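Local coordinates for CRISPR-associated endonuclease Cas3-HD (Methanocaldococcus jannaschii, PDB 3S4L), which cuts single-stranded DNA in a magnesium-dependent reaction, and single-stranded RNA without added cations, as a nuclease of CRISPR interference, at residues 35-46 and 206-214. Numbering follows the deposited sequence.
Sequences YLKTIKRALEAL and FIVGTLLLP
The backbone bond from L211 N to I207 O, 2.9 Å long, joins two residues one helical turn apart, both of which meet segment 35-46. No hydrogen bond spans the two segments; the evidence is for apolar packing. The axes of helix 36-43 and segment 206-214 approach to 9.7 Å and run nearly antiparallel, at 155° between their N-to-C directions. A42, a small side chain directed at segment 206-214, sits where the backbones come nearest, with its CA 5.9 Å from that of I207. Its methyl CB meets I207 CD1 at 3.7 Å, while T210 CG2 comes against the same methyl and also against T38 CG2. I207 has CG1 anti to the backbone N (chi1 162°), which carries the branch across to segment 35-46: CD1 also reaches L43 CD2, the two side chains crossing at about a right angle. The side chains of I207 and L46 reach toward each other tip to tip, L46 CD1 lying 3.6 Å from I207 CG1. I39 divides its two branches. CG2 presses on L211 CD2 at 3.2 Å, tighter than normal van der Waals contact, whereas the I39 and P214 side chains run past each other in opposite directions, I39 CD1 touching P214 CG at 3.8 Å. Y35 completes this end, its ring lying obliquely to P214 CG. Around the contact, I207 and L211 touch I115 of helix 110-121, and L212 touches the metal ligand H123. The interface thus joins helix 36-43 to helix 204-215, antiparallel helix packing within the predominantly helical Cas3 HD nuclease domain.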
ATOM      1  N   TYR A  35     -19.466   2.909   2.377  1.00 39.49           N
ATOM      2  CA  TYR A  35     -18.333   3.748   1.951  1.00 42.17           C
ATOM      3  C   TYR A  35     -18.168   3.929   0.435  1.00 42.97           C
ATOM      4  O   TYR A  35     -17.591   4.921  -0.026  1.00 43.13           O
ATOM      5  CB  TYR A  35     -17.028   3.178   2.529  1.00 33.96           C
ATOM      6  CG  TYR A  35     -17.007   3.163   4.030  1.00 46.55           C
ATOM      7  CD1 TYR A  35     -16.717   4.317   4.747  1.00 57.73           C
ATOM      8  CD2 TYR A  35     -17.279   2.001   4.737  1.00 53.96           C
ATOM      9  CE1 TYR A  35     -16.695   4.314   6.132  1.00 62.89           C
ATOM     10  CE2 TYR A  35     -17.257   1.984   6.121  1.00 61.90           C
ATOM     11  CZ  TYR A  35     -16.967   3.142   6.815  1.00 68.37           C
ATOM     12  OH  TYR A  35     -16.951   3.125   8.194  1.00 74.53           O
ATOM     13  N   LEU A  36     -18.652   2.958  -0.332  1.00 40.89           N
ATOM     14  CA  LEU A  36     -18.468   2.965  -1.782  1.00 41.63           C
ATOM     15  C   LEU A  36     -18.870   4.288  -2.488  1.00 34.56           C
ATOM     16  O   LEU A  36     -18.088   4.851  -3.255  1.00 32.75           O
ATOM     17  CB  LEU A  36     -19.188   1.763  -2.406  1.00 43.76           C
ATOM     18  CG  LEU A  36     -18.349   0.581  -2.917  1.00 45.37           C
ATOM     19  CD1 LEU A  36     -16.884   0.739  -2.620  1.00 37.95           C
ATOM     20  CD2 LEU A  36     -18.864  -0.767  -2.401  1.00 48.20           C
ATOM     21  N   LYS A  37     -20.077   4.790  -2.255  1.00 35.22           N
ATOM     22  CA  LYS A  37     -20.468   6.044  -2.904  1.00 39.43           C
ATOM     23  C   LYS A  37     -19.482   7.189  -2.616  1.00 45.22           C
ATOM     24  O   LYS A  37     -19.080   7.914  -3.534  1.00 47.00           O
ATOM     25  CB  LYS A  37     -21.893   6.455  -2.525  1.00 34.45           C
ATOM     26  CG  LYS A  37     -22.382   7.713  -3.229  1.00 31.58           C
ATOM     27  CD  LYS A  37     -23.766   8.079  -2.715  1.00 41.15           C
ATOM     28  CE  LYS A  37     -24.173   9.499  -3.055  1.00 42.27           C
ATOM     29  NZ  LYS A  37     -24.970   9.582  -4.300  1.00 44.44           N
ATOM     30  N   THR A  38     -19.097   7.341  -1.351  1.00 43.98           N
ATOM     31  CA  THR A  38     -18.210   8.429  -0.944  1.00 40.91           C
ATOM     32  C   THR A  38     -16.877   8.322  -1.661  1.00 36.50           C
ATOM     33  O   THR A  38     -16.372   9.297  -2.204  1.00 42.74           O
ATOM     34  CB  THR A  38     -17.979   8.424   0.575  1.00 47.56           C
ATOM     35  OG1 THR A  38     -19.245   8.532   1.238  1.00 59.14           O
ATOM     36  CG2 THR A  38     -17.104   9.600   0.998  1.00 41.99           C
ATOM     37  N   ILE A  39     -16.315   7.125  -1.678  1.00 33.04           N
ATOM     38  CA  ILE A  39     -15.067   6.902  -2.385  1.00 34.50           C
ATOM     39  C   ILE A  39     -15.223   7.141  -3.896  1.00 43.53           C
ATOM     40  O   ILE A  39     -14.363   7.758  -4.513  1.00 42.87           O
ATOM     41  CB  ILE A  39     -14.545   5.493  -2.127  1.00 30.64           C
ATOM     42  CG1 ILE A  39     -14.357   5.272  -0.623  1.00 34.74           C
ATOM     43  CG2 ILE A  39     -13.240   5.270  -2.869  1.00 32.30           C
ATOM     44  CD1 ILE A  39     -14.091   3.829  -0.250  1.00 35.34           C
ATOM     45  N   LYS A  40     -16.320   6.664  -4.492  1.00 40.02           N
ATOM     46  CA  LYS A  40     -16.529   6.889  -5.925  1.00 39.63           C
ATOM     47  C   LYS A  40     -16.548   8.376  -6.264  1.00 41.56           C
ATOM     48  O   LYS A  40     -15.949   8.802  -7.261  1.00 36.45           O
ATOM     49  CB  LYS A  40     -17.815   6.239  -6.428  1.00 41.85           C
ATOM     50  CG  LYS A  40     -18.222   6.643  -7.842  1.00 40.95           C
ATOM     51  CD  LYS A  40     -19.489   5.895  -8.268  1.00 45.84           C
ATOM     52  CE  LYS A  40     -19.818   6.125  -9.744  1.00 48.08           C
ATOM     53  NZ  LYS A  40     -20.316   7.498  -9.994  1.00 50.33           N
ATOM     54  N   ARG A  41     -17.228   9.168  -5.437  1.00 38.92           N
ATOM     55  CA  ARG A  41     -17.379  10.592  -5.731  1.00 43.72           C
ATOM     56  C   ARG A  41     -16.130  11.422  -5.398  1.00 42.21           C
ATOM     57  O   ARG A  41     -15.922  12.491  -5.971  1.00 48.45           O
ATOM     58  CB  ARG A  41     -18.657  11.165  -5.098  1.00 52.62           C
ATOM     59  CG  ARG A  41     -19.889  10.974  -5.997  1.00 54.50           C
ATOM     60  CD  ARG A  41     -21.192  11.112  -5.243  1.00 62.31           C
ATOM     61  NE  ARG A  41     -21.994  12.235  -5.730  1.00 73.25           N
ATOM     62  CZ  ARG A  41     -22.683  12.238  -6.870  1.00 80.87           C
ATOM     63  NH1 ARG A  41     -22.668  11.174  -7.667  1.00 81.21           N
ATOM     64  NH2 ARG A  41     -23.383  13.314  -7.221  1.00 82.79           N
ATOM     65  N   ALA A  42     -15.301  10.910  -4.496  1.00 36.52           N
ATOM     66  CA  ALA A  42     -14.018  11.518  -4.178  1.00 43.89           C
ATOM     67  C   ALA A  42     -13.068  11.341  -5.353  1.00 49.47           C
ATOM     68  O   ALA A  42     -12.435  12.300  -5.784  1.00 52.58           O
ATOM     69  CB  ALA A  42     -13.425  10.891  -2.918  1.00 39.58           C
ATOM     70  N   LEU A  43     -12.965  10.107  -5.851  1.00 44.55           N
ATOM     71  CA  LEU A  43     -12.218   9.819  -7.078  1.00 42.80           C
ATOM     72  C   LEU A  43     -12.696  10.687  -8.235  1.00 39.83           C
ATOM     73  O   LEU A  43     -11.921  11.067  -9.106  1.00 36.86           O
ATOM     74  CB  LEU A  43     -12.343   8.348  -7.472  1.00 36.10           C
ATOM     75  CG  LEU A  43     -11.557   7.377  -6.603  1.00 35.81           C
ATOM     76  CD1 LEU A  43     -11.783   5.953  -7.065  1.00 31.59           C
ATOM     77  CD2 LEU A  43     -10.062   7.746  -6.607  1.00 33.86           C
ATOM     78  N   GLU A  44     -13.979  11.009  -8.214  1.00 37.70           N
ATOM     79  CA  GLU A  44     -14.616  11.741  -9.293  1.00 46.19           C
ATOM     80  C   GLU A  44     -14.259  13.220  -9.215  1.00 52.33           C
ATOM     81  O   GLU A  44     -14.465  13.984 -10.172  1.00 47.01           O
ATOM     82  CB  GLU A  44     -16.134  11.544  -9.213  1.00 49.23           C
ATOM     83  CG  GLU A  44     -16.889  11.794 -10.504  1.00 62.73           C
ATOM     84  CD  GLU A  44     -18.264  11.135 -10.505  1.00 75.87           C
ATOM     85  OE1 GLU A  44     -19.164  11.621  -9.779  1.00 80.30           O
ATOM     86  OE2 GLU A  44     -18.439  10.121 -11.220  1.00 78.12           O
ATOM     87  N   ALA A  45     -13.725  13.618  -8.064  1.00 55.73           N
ATOM     88  CA  ALA A  45     -13.321  14.998  -7.849  1.00 59.51           C
ATOM     89  C   ALA A  45     -11.836  15.145  -8.176  1.00 63.22           C
ATOM     90  O   ALA A  45     -11.255  16.215  -8.015  1.00 71.17           O
ATOM     91  CB  ALA A  45     -13.611  15.418  -6.421  1.00 59.47           C
ATOM     92  N   LEU A  46     -11.234  14.044  -8.619  1.00 55.71           N
ATOM     93  CA  LEU A  46      -9.907  14.058  -9.220  1.00 54.67           C
ATOM     94  C   LEU A  46     -10.036  13.658 -10.689  1.00 51.47           C
ATOM     95  O   LEU A  46      -9.083  13.182 -11.305  1.00 52.80           O
ATOM     96  CB  LEU A  46      -8.974  13.086  -8.496  1.00 58.18           C
ATOM     97  CG  LEU A  46      -8.789  13.273  -6.986  1.00 59.17           C
ATOM     98  CD1 LEU A  46      -7.601  12.462  -6.504  1.00 56.89           C
ATOM     99  CD2 LEU A  46      -8.603  14.735  -6.653  1.00 61.11           C
ATOM    100  N   PHE A 206      -7.970  15.169   1.763  1.00 84.67           N
ATOM    101  CA  PHE A 206      -9.349  14.712   1.883  1.00 82.48           C
ATOM    102  C   PHE A 206      -9.582  13.447   1.048  1.00 71.06           C
ATOM    103  O   PHE A 206     -10.319  12.551   1.466  1.00 77.03           O
ATOM    104  CB  PHE A 206     -10.327  15.850   1.522  1.00 92.03           C
ATOM    105  CG  PHE A 206     -11.345  15.492   0.460  1.00 97.23           C
ATOM    106  CD1 PHE A 206     -12.658  15.194   0.810  1.00 99.53           C
ATOM    107  CD2 PHE A 206     -10.997  15.478  -0.885  1.00 96.58           C
ATOM    108  CE1 PHE A 206     -13.600  14.870  -0.160  1.00 97.41           C
ATOM    109  CE2 PHE A 206     -11.935  15.152  -1.860  1.00 96.53           C
ATOM    110  CZ  PHE A 206     -13.238  14.850  -1.494  1.00 96.56           C
ATOM    111  N   ILE A 207      -8.940  13.358  -0.116  1.00 53.89           N
ATOM    112  CA  ILE A 207      -9.118  12.181  -0.979  1.00 51.37           C
ATOM    113  C   ILE A 207      -8.364  10.966  -0.438  1.00 43.71           C
ATOM    114  O   ILE A 207      -8.964   9.902  -0.210  1.00 34.79           O
ATOM    115  CB  ILE A 207      -8.760  12.474  -2.456  1.00 55.66           C
ATOM    116  CG1 ILE A 207      -8.512  11.177  -3.225  1.00 48.36           C
ATOM    117  CG2 ILE A 207      -7.558  13.354  -2.544  1.00 66.86           C
ATOM    118  CD1 ILE A 207      -9.799  10.482  -3.661  1.00 47.71           C
ATOM    119  N   VAL A 208      -7.062  11.135  -0.205  1.00 43.44           N
ATOM    120  CA  VAL A 208      -6.288  10.160   0.559  1.00 39.93           C
ATOM    121  C   VAL A 208      -6.982   9.880   1.882  1.00 41.50           C
ATOM    122  O   VAL A 208      -7.113   8.725   2.300  1.00 42.94           O
ATOM    123  CB  VAL A 208      -4.875  10.684   0.884  1.00 40.90           C
ATOM    124  CG1 VAL A 208      -4.176   9.753   1.872  1.00 34.30           C
ATOM    125  CG2 VAL A 208      -4.061  10.857  -0.374  1.00 42.03           C
ATOM    126  N   GLY A 209      -7.413  10.949   2.547  1.00 41.73           N
ATOM    127  CA  GLY A 209      -8.138  10.826   3.798  1.00 39.36           C
ATOM    128  C   GLY A 209      -9.382   9.978   3.642  1.00 37.77           C
ATOM    129  O   GLY A 209      -9.707   9.177   4.510  1.00 40.89           O
ATOM    130  N   THR A 210     -10.069  10.138   2.514  1.00 43.13           N
ATOM    131  CA  THR A 210     -11.278   9.356   2.213  1.00 41.68           C
ATOM    132  C   THR A 210     -10.972   7.875   1.966  1.00 36.88           C
ATOM    133  O   THR A 210     -11.682   6.997   2.452  1.00 36.74           O
ATOM    134  CB  THR A 210     -12.001   9.921   0.955  1.00 44.14           C
ATOM    135  OG1 THR A 210     -12.198  11.332   1.102  1.00 47.69           O
ATOM    136  CG2 THR A 210     -13.347   9.238   0.734  1.00 37.70           C
ATOM    137  N   LEU A 211      -9.927   7.589   1.193  1.00 37.78           N
ATOM    138  CA  LEU A 211      -9.595   6.196   0.905  1.00 34.48           C
ATOM    139  C   LEU A 211      -9.075   5.516   2.167  1.00 35.38           C
ATOM    140  O   LEU A 211      -9.280   4.318   2.369  1.00 37.71           O
ATOM    141  CB  LEU A 211      -8.575   6.088  -0.240  1.00 33.49           C
ATOM    142  CG  LEU A 211      -8.946   6.767  -1.567  1.00 38.78           C
ATOM    143  CD1 LEU A 211      -7.901   6.499  -2.649  1.00 34.61           C
ATOM    144  CD2 LEU A 211     -10.295   6.329  -2.036  1.00 39.09           C
ATOM    145  N   LEU A 212      -8.406   6.291   3.016  1.00 37.55           N
ATOM    146  CA  LEU A 212      -7.837   5.779   4.264  1.00 49.45           C
ATOM    147  C   LEU A 212      -8.849   5.132   5.246  1.00 47.93           C
ATOM    148  O   LEU A 212      -8.603   4.032   5.760  1.00 45.41           O
ATOM    149  CB  LEU A 212      -7.068   6.904   4.964  1.00 61.30           C
ATOM    150  CG  LEU A 212      -5.574   6.723   5.224  1.00 68.05           C
ATOM    151  CD1 LEU A 212      -5.069   5.459   4.540  1.00 68.40           C
ATOM    152  CD2 LEU A 212      -4.774   7.968   4.787  1.00 66.80           C
ATOM    153  N   LEU A 213      -9.974   5.802   5.505  1.00 49.69           N
ATOM    154  CA  LEU A 213     -10.924   5.334   6.535  1.00 45.74           C
ATOM    155  C   LEU A 213     -11.260   3.852   6.459  1.00 43.88           C
ATOM    156  O   LEU A 213     -11.138   3.130   7.448  1.00 48.89           O
ATOM    157  CB  LEU A 213     -12.227   6.124   6.504  1.00 57.66           C
ATOM    158  CG  LEU A 213     -12.391   7.368   7.373  1.00 67.88           C
ATOM    159  CD1 LEU A 213     -12.313   8.640   6.522  1.00 64.54           C
ATOM    160  CD2 LEU A 213     -13.718   7.298   8.113  1.00 72.42           C
ATOM    161  N   PRO A 214     -11.700   3.389   5.285  1.00 50.05           N
ATOM    162  CA  PRO A 214     -12.139   1.993   5.210  1.00 59.65           C
ATOM    163  C   PRO A 214     -11.000   1.021   5.532  1.00 67.15           C
ATOM    164  O   PRO A 214     -11.255  -0.043   6.116  1.00 69.29           O
ATOM    165  CB  PRO A 214     -12.607   1.848   3.753  1.00 58.11           C
ATOM    166  CG  PRO A 214     -12.828   3.271   3.260  1.00 48.86           C
ATOM    167  CD  PRO A 214     -11.810   4.081   3.990  1.00 47.29           C
TER